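Local coordinates for protein Zn-dependent hydrolase, glyoxylase (Echinicola vietnamensis, PDB 6T5K) that probably hydrolyses beta-lactam antibiotics to substituted beta-amino acids, as a zinc-dependent class B metallo-beta-lactamase, at residues Val68-Pro73 / Ala95-His100; Val154-Phe159 / Asp166-Tyr171. One frame throughout, in Å; residues are numbered along the deposited sequence.

Contact 1: Val68-Pro73 / Ala95-His100; sequences VVFDTP and AVVATH. With ZN (zinc ion), chain G.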
loop_
_atom_site.group_PDB
_atom_site.type_symbol
_atom_site.label_atom_id
_atom_site.label_comp_id
_atom_site.label_asym_id
_atom_site.label_seq_id
_atom_site.Cartn_x
_atom_site.Cartn_y
_atom_site.Cartn_z
ATOM N N VAL A 68 9.782 -6.433 -0.192
ATOM C CA VAL A 68 9.308 -5.281 -0.950
ATOM C C VAL A 68 8.261 -4.553 -0.123
ATOM O O VAL A 68 7.412 -5.186 0.500
ATOM C CB VAL A 68 8.717 -5.728 -2.296
ATOM C CG1 VAL A 68 7.978 -4.572 -2.960
ATOM C CG2 VAL A 68 9.818 -6.328 -3.189
ATOM N N VAL A 69 8.350 -3.228 -0.082
ATOM C CA VAL A 69 7.448 -2.404 0.712
ATOM C C VAL A 69 6.487 -1.650 -0.204
ATOM O O VAL A 69 6.898 -1.074 -1.215
ATOM C CB VAL A 69 8.250 -1.430 1.590
ATOM C CG1 VAL A 69 7.320 -0.523 2.378
ATOM C CG2 VAL A 69 9.195 -2.187 2.504
ATOM N N PHE A 70 5.215 -1.643 0.175
ATOM C CA PHE A 70 4.179 -0.850 -0.471
ATOM C C PHE A 70 3.791 0.257 0.484
ATOM O O PHE A 70 3.309 -0.022 1.588
ATOM C CB PHE A 70 2.948 -1.696 -0.794
ATOM C CG PHE A 70 3.148 -2.589 -1.980
ATOM C CD1 PHE A 70 3.880 -3.751 -1.865
ATOM C CD2 PHE A 70 2.641 -2.239 -3.241
ATOM C CE1 PHE A 70 4.088 -4.549 -2.955
ATOM C CE2 PHE A 70 2.883 -3.029 -4.314
ATOM C CZ PHE A 70 3.574 -4.204 -4.162
ATOM N N ASP A 71 4.013 1.491 0.039
ATOM C CA ASP A 71 3.787 2.743 0.754
ATOM C C ASP A 71 4.812 2.958 1.858
ATOM O O ASP A 71 5.233 2.019 2.553
ATOM C CB ASP A 71 2.380 2.865 1.324
ATOM C CG ASP A 71 1.333 3.164 0.268
ATOM O OD1 ASP A 71 1.658 3.195 -0.937
ATOM O OD2 ASP A 71 0.160 3.352 0.664
ATOM N N THR A 72 5.212 4.186 1.999
ATOM C CA THR A 72 5.955 4.584 3.180
ATOM C C THR A 72 4.981 5.090 4.235
ATOM O O THR A 72 3.880 5.545 3.904
ATOM C CB THR A 72 6.935 5.714 2.865
ATOM O OG1 THR A 72 6.233 6.921 2.542
ATOM C CG2 THR A 72 7.825 5.360 1.700
ATOM N N PRO A 73 5.350 5.010 5.507
ATOM C CA PRO A 73 4.717 5.889 6.494
ATOM C C PRO A 73 4.774 7.346 6.040
ATOM O O PRO A 73 5.564 7.697 5.161
ATOM C CB PRO A 73 5.537 5.644 7.765
ATOM C CG PRO A 73 6.112 4.238 7.578
ATOM C CD PRO A 73 6.402 4.164 6.092
ATOM N N ALA A 95 12.829 -3.056 -3.007
ATOM C CA ALA A 95 12.109 -1.977 -3.664
ATOM C C ALA A 95 11.066 -1.445 -2.711
ATOM O O ALA A 95 10.632 -2.141 -1.782
ATOM C CB ALA A 95 11.426 -2.460 -4.952
ATOM N N VAL A 96 10.664 -0.201 -2.968
ATOM C CA VAL A 96 9.482 0.395 -2.376
ATOM C C VAL A 96 8.572 0.867 -3.502
ATOM O O VAL A 96 9.049 1.335 -4.542
ATOM C CB VAL A 96 9.824 1.539 -1.401
ATOM C CG1 VAL A 96 10.601 2.659 -2.091
ATOM C CG2 VAL A 96 8.551 2.071 -0.757
ATOM N N VAL A 97 7.264 0.729 -3.297
ATOM C CA VAL A 97 6.253 1.144 -4.254
ATOM C C VAL A 97 5.371 2.196 -3.595
ATOM O O VAL A 97 4.824 1.957 -2.520
ATOM C CB VAL A 97 5.378 -0.045 -4.696
ATOM C CG1 VAL A 97 4.312 0.393 -5.673
ATOM C CG2 VAL A 97 6.236 -1.147 -5.301
ATOM N N ALA A 98 5.188 3.335 -4.261
ATOM C CA ALA A 98 4.249 4.362 -3.804
ATOM C C ALA A 98 2.952 4.145 -4.571
ATOM O O ALA A 98 2.939 4.250 -5.802
ATOM C CB ALA A 98 4.766 5.762 -4.101
ATOM N N THR A 99 1.881 3.802 -3.862
ATOM C CA THR A 99 0.666 3.407 -4.564
ATOM C C THR A 99 -0.193 4.574 -5.050
ATOM O O THR A 99 -1.159 4.333 -5.789
ATOM C CB THR A 99 -0.155 2.385 -3.759
ATOM O OG1 THR A 99 -0.603 2.934 -2.528
ATOM C CG2 THR A 99 0.641 1.096 -3.538
ATOM N N HIS A 100 0.095 5.798 -4.639
ATOM C CA HIS A 100 -0.373 7.006 -5.320
ATOM C C HIS A 100 0.488 8.154 -4.816
ATOM O O HIS A 100 1.416 7.955 -4.026
ATOM C CB HIS A 100 -1.887 7.292 -5.226
ATOM C CG HIS A 100 -2.417 7.507 -3.842
ATOM N ND1 HIS A 100 -2.744 6.469 -2.999
ATOM C CD2 HIS A 100 -2.757 8.642 -3.184
ATOM C CE1 HIS A 100 -3.205 6.957 -1.858
ATOM N NE2 HIS A 100 -3.236 8.269 -1.949
HETATM ZN ZN ZN G . -4.454 9.426 -0.762
HETATM O O HOH W 1 -4.261 9.259 1.120
#
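Strands 66-70 and 92-98, the parallel strands of a beta-alpha-beta unit joined through helix 76-88, pair V69 with V96 and F70 with V97. V69 bonds strand 92-98 through both its N and its O: N to A95 O, and O from V97 N at 2.8 Å. D71 N reaches V97 O at 2.7 Å, nearly straight. On one face V97 lies beside F70, its CB 4.2 Å from the ring centroid in an off-centre CH-pi contact; T99 CG2 touches the ring edge at CD2. The beta-branched valines favour the extended backbone and bury apolar surface, and F70 offers V97 a flat face. Beyond the strands D71, a short acceptor, takes two bonds on OD1, from T99 N at 3.0 Å and from T99 OG1 at 2.8 Å. T99 chi1 of 63° sets OG1 between N and the carbonyl carbon, on the same side as its N-H. These bonds tie D71 to the residue before H100, consistent with a defined start for the metal-binding segment. H100 NE2 binds a zinc ion at 2.1 Å; H102, H163 and a water complete that site. A metal-binding segment leaving the C-terminal end of a strand is characteristic of the metallo-beta-lactamase fold.

Contact 2: Val154-Phe159 / Asp166-Tyr171; sequences VFVHYF and DNVIGY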
loop_
_atom_site.group_PDB
_atom_site.type_symbol
_atom_site.label_atom_id
_atom_site.label_comp_id
_atom_site.label_asym_id
_atom_site.label_seq_id
_atom_site.Cartn_x
_atom_site.Cartn_y
_atom_site.Cartn_z
ATOM N N VAL A 154 5.774 -9.921 -6.365
ATOM C CA VAL A 154 4.586 -9.127 -6.111
ATOM C C VAL A 154 4.379 -8.288 -7.359
ATOM O O VAL A 154 5.332 -7.922 -8.051
ATOM C CB VAL A 154 4.739 -8.272 -4.824
ATOM C CG1 VAL A 154 5.897 -7.253 -4.963
ATOM C CG2 VAL A 154 3.389 -7.655 -4.419
ATOM N N PHE A 155 3.118 -7.975 -7.638
ATOM C CA PHE A 155 2.698 -7.312 -8.865
ATOM C C PHE A 155 2.032 -5.993 -8.527
ATOM O O PHE A 155 1.272 -5.895 -7.563
ATOM C CB PHE A 155 1.740 -8.243 -9.622
ATOM C CG PHE A 155 2.405 -9.535 -10.006
ATOM C CD1 PHE A 155 3.096 -9.642 -11.200
ATOM C CD2 PHE A 155 2.461 -10.588 -9.105
ATOM C CE1 PHE A 155 3.778 -10.795 -11.522
ATOM C CE2 PHE A 155 3.151 -11.736 -9.410
ATOM C CZ PHE A 155 3.786 -11.861 -10.635
ATOM N N VAL A 156 2.336 -4.973 -9.309
ATOM C CA VAL A 156 1.737 -3.667 -9.121
ATOM C C VAL A 156 0.941 -3.390 -10.378
ATOM O O VAL A 156 1.442 -3.634 -11.481
ATOM C CB VAL A 156 2.802 -2.576 -8.882
ATOM C CG1 VAL A 156 2.129 -1.375 -8.234
ATOM C CG2 VAL A 156 3.964 -3.093 -8.057
ATOM N N HIS A 157 -0.314 -2.964 -10.222
ATOM C CA HIS A 157 -1.209 -2.916 -11.370
ATOM C C HIS A 157 -2.123 -1.715 -11.287
ATOM O O HIS A 157 -2.677 -1.440 -10.227
ATOM C CB HIS A 157 -2.032 -4.202 -11.428
ATOM C CG HIS A 157 -2.674 -4.486 -12.747
ATOM N ND1 HIS A 157 -2.381 -5.619 -13.468
ATOM C CD2 HIS A 157 -3.624 -3.826 -13.448
ATOM C CE1 HIS A 157 -3.125 -5.647 -14.560
ATOM N NE2 HIS A 157 -3.876 -4.566 -14.581
ATOM N N TYR A 158 -2.248 -1.007 -12.415
ATOM C CA TYR A 158 -3.197 0.087 -12.564
ATOM C C TYR A 158 -4.490 -0.426 -13.190
ATOM O O TYR A 158 -4.477 -0.986 -14.295
ATOM C CB TYR A 158 -2.588 1.190 -13.435
ATOM C CG TYR A 158 -3.457 2.392 -13.576
ATOM C CD1 TYR A 158 -3.696 3.239 -12.485
ATOM C CD2 TYR A 158 -4.053 2.700 -14.802
ATOM C CE1 TYR A 158 -4.497 4.343 -12.600
ATOM C CE2 TYR A 158 -4.862 3.820 -14.932
ATOM C CZ TYR A 158 -5.068 4.633 -13.832
ATOM O OH TYR A 158 -5.859 5.726 -13.965
ATOM N N PHE A 159 -5.594 -0.199 -12.500
ATOM C CA PHE A 159 -6.912 -0.583 -12.970
ATOM C C PHE A 159 -7.818 0.606 -13.237
ATOM O O PHE A 159 -8.980 0.395 -13.621
ATOM C CB PHE A 159 -7.582 -1.463 -11.925
ATOM C CG PHE A 159 -7.069 -2.866 -11.894
ATOM C CD1 PHE A 159 -7.519 -3.803 -12.799
ATOM C CD2 PHE A 159 -6.133 -3.254 -10.948
ATOM C CE1 PHE A 159 -7.070 -5.104 -12.757
ATOM C CE2 PHE A 159 -5.699 -4.578 -10.888
ATOM C CZ PHE A 159 -6.144 -5.487 -11.806
ATOM N N ASP A 166 -4.130 8.262 -10.151
ATOM C CA ASP A 166 -2.934 7.461 -10.362
ATOM C C ASP A 166 -2.863 6.222 -9.469
ATOM O O ASP A 166 -1.832 5.538 -9.490
ATOM C CB ASP A 166 -1.698 8.327 -10.115
ATOM C CG ASP A 166 -1.638 8.878 -8.682
ATOM O OD1 ASP A 166 -2.684 9.297 -8.139
ATOM O OD2 ASP A 166 -0.514 8.901 -8.112
ATOM N N ASN A 167 -3.872 5.976 -8.666
ATOM C CA ASN A 167 -3.757 4.899 -7.708
ATOM C C ASN A 167 -3.571 3.506 -8.304
ATOM O O ASN A 167 -4.171 3.194 -9.266
ATOM C CB ASN A 167 -4.836 4.963 -6.619
ATOM C CG ASN A 167 -6.268 5.033 -7.163
ATOM O OD1 ASN A 167 -7.168 5.456 -6.494
ATOM N ND2 ASN A 167 -6.437 4.575 -8.302
ATOM N N VAL A 168 -2.700 2.722 -7.681
ATOM C CA VAL A 168 -2.401 1.368 -8.110
ATOM C C VAL A 168 -2.561 0.425 -6.938
ATOM O O VAL A 168 -2.551 0.843 -5.780
ATOM C CB VAL A 168 -1.000 1.193 -8.732
ATOM C CG1 VAL A 168 -0.922 2.037 -9.987
ATOM C CG2 VAL A 168 0.075 1.620 -7.758
ATOM N N ILE A 169 -2.672 -0.863 -7.255
ATOM C CA ILE A 169 -2.729 -1.892 -6.228
ATOM C C ILE A 169 -1.448 -2.711 -6.248
ATOM O O ILE A 169 -0.707 -2.756 -7.250
ATOM C CB ILE A 169 -3.991 -2.780 -6.288
ATOM C CG1 ILE A 169 -4.099 -3.535 -7.614
ATOM C CG2 ILE A 169 -5.195 -1.903 -6.068
ATOM C CD1 ILE A 169 -3.218 -4.748 -7.680
ATOM N N GLY A 170 -1.248 -3.447 -5.147
ATOM C CA GLY A 170 -0.238 -4.483 -5.105
ATOM C C GLY A 170 -0.914 -5.821 -4.893
ATOM O O GLY A 170 -1.810 -5.942 -4.060
ATOM N N TYR A 171 -0.510 -6.824 -5.658
ATOM C CA TYR A 171 -1.106 -8.152 -5.601
ATOM C C TYR A 171 -0.002 -9.171 -5.379
ATOM O O TYR A 171 0.970 -9.216 -6.138
ATOM C CB TYR A 171 -1.814 -8.452 -6.912
ATOM C CG TYR A 171 -2.334 -9.853 -7.011
ATOM C CD1 TYR A 171 -3.241 -10.379 -6.083
ATOM C CD2 TYR A 171 -1.904 -10.668 -8.040
ATOM C CE1 TYR A 171 -3.706 -11.677 -6.228
ATOM C CE2 TYR A 171 -2.356 -11.943 -8.184
ATOM C CZ TYR A 171 -3.258 -12.445 -7.295
ATOM O OH TYR A 171 -3.691 -13.737 -7.469
HETATM O O HOH W 2 -6.085 1.364 -10.184
#
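F155 and Y171 form a hydrogen-bonded pair in an antiparallel hairpin, with F155 N on Y171 O at 2.9 Å and Y171 N on F155 O at 2.8 Å. The pair H157 and I169 repeats the scheme, both bonds being 3.0 Å long and the one from I169 N to H157 O nearly straight at 172°. The backbone N-H and C=O of these four residues are thereby satisfied within the hairpin. The residues between them turn their peptide groups to the flanking strands: V154 bonds L147, V156 bonds L145 and G170 bonds F179. G170 faces V156 without a side chain, and its CA approaches F155 O in a CA-H...O contact. Past the strands, water 2 accepts from F159 N and donates to N167 O, bridging the two segments; F159 O takes K208 NZ.

Apolar groups fill in around this backbone. V156 CG1, anti to its backbone N (chi1 -161°), meets V168 CG2 at 3.7 Å. The Y158 and F159 rings offer edges to branched side chains, Y158 to V168 CG1 and F159, at CE2, to I169 CG1 3.8 Å away, while H157 CD2 lies over the centre of one face of the F159 ring.

H157 ND1 bonds E144 OE1 of the flanking strand. Y158 OH bonds Q165 O and N167 OD1 takes T164 N, both in the connecting loop. Each carboxylate oxygen of D166 has its own partner, OD1 bonding T164 OG1 of that loop and OD2 bonding T125 OG1. Strand 152-157 has strand 144-149 on its other side, and strand 169-172 has strand 177-181. Helix 201-212 packs on F159 and I169, whereas V156 faces strand 66-70 of the other sheet.

How the contacts relate
Contact 1 comes first along the chain and closes before contact 2 opens; their centres lie 11 Å apart. They belong to different mixed sheets of the alpha-beta/beta-alpha sandwich, contact 1 joining neighbouring parallel strands of one and contact 2 an antiparallel hairpin of the other. The sheets face each other here: the F70 ring packs through CE2 on G170 CA. At the ends nearer the metal, T99 O and V168 N are 2.9 Å apart, a probable hydrogen bond, and D166 OD2 packs on H100 CA. Two sheets packed face to face, with the zinc site at one edge of the sandwich and its ligands in the segments that follow the strands, form the core of this metallo-beta-lactamase.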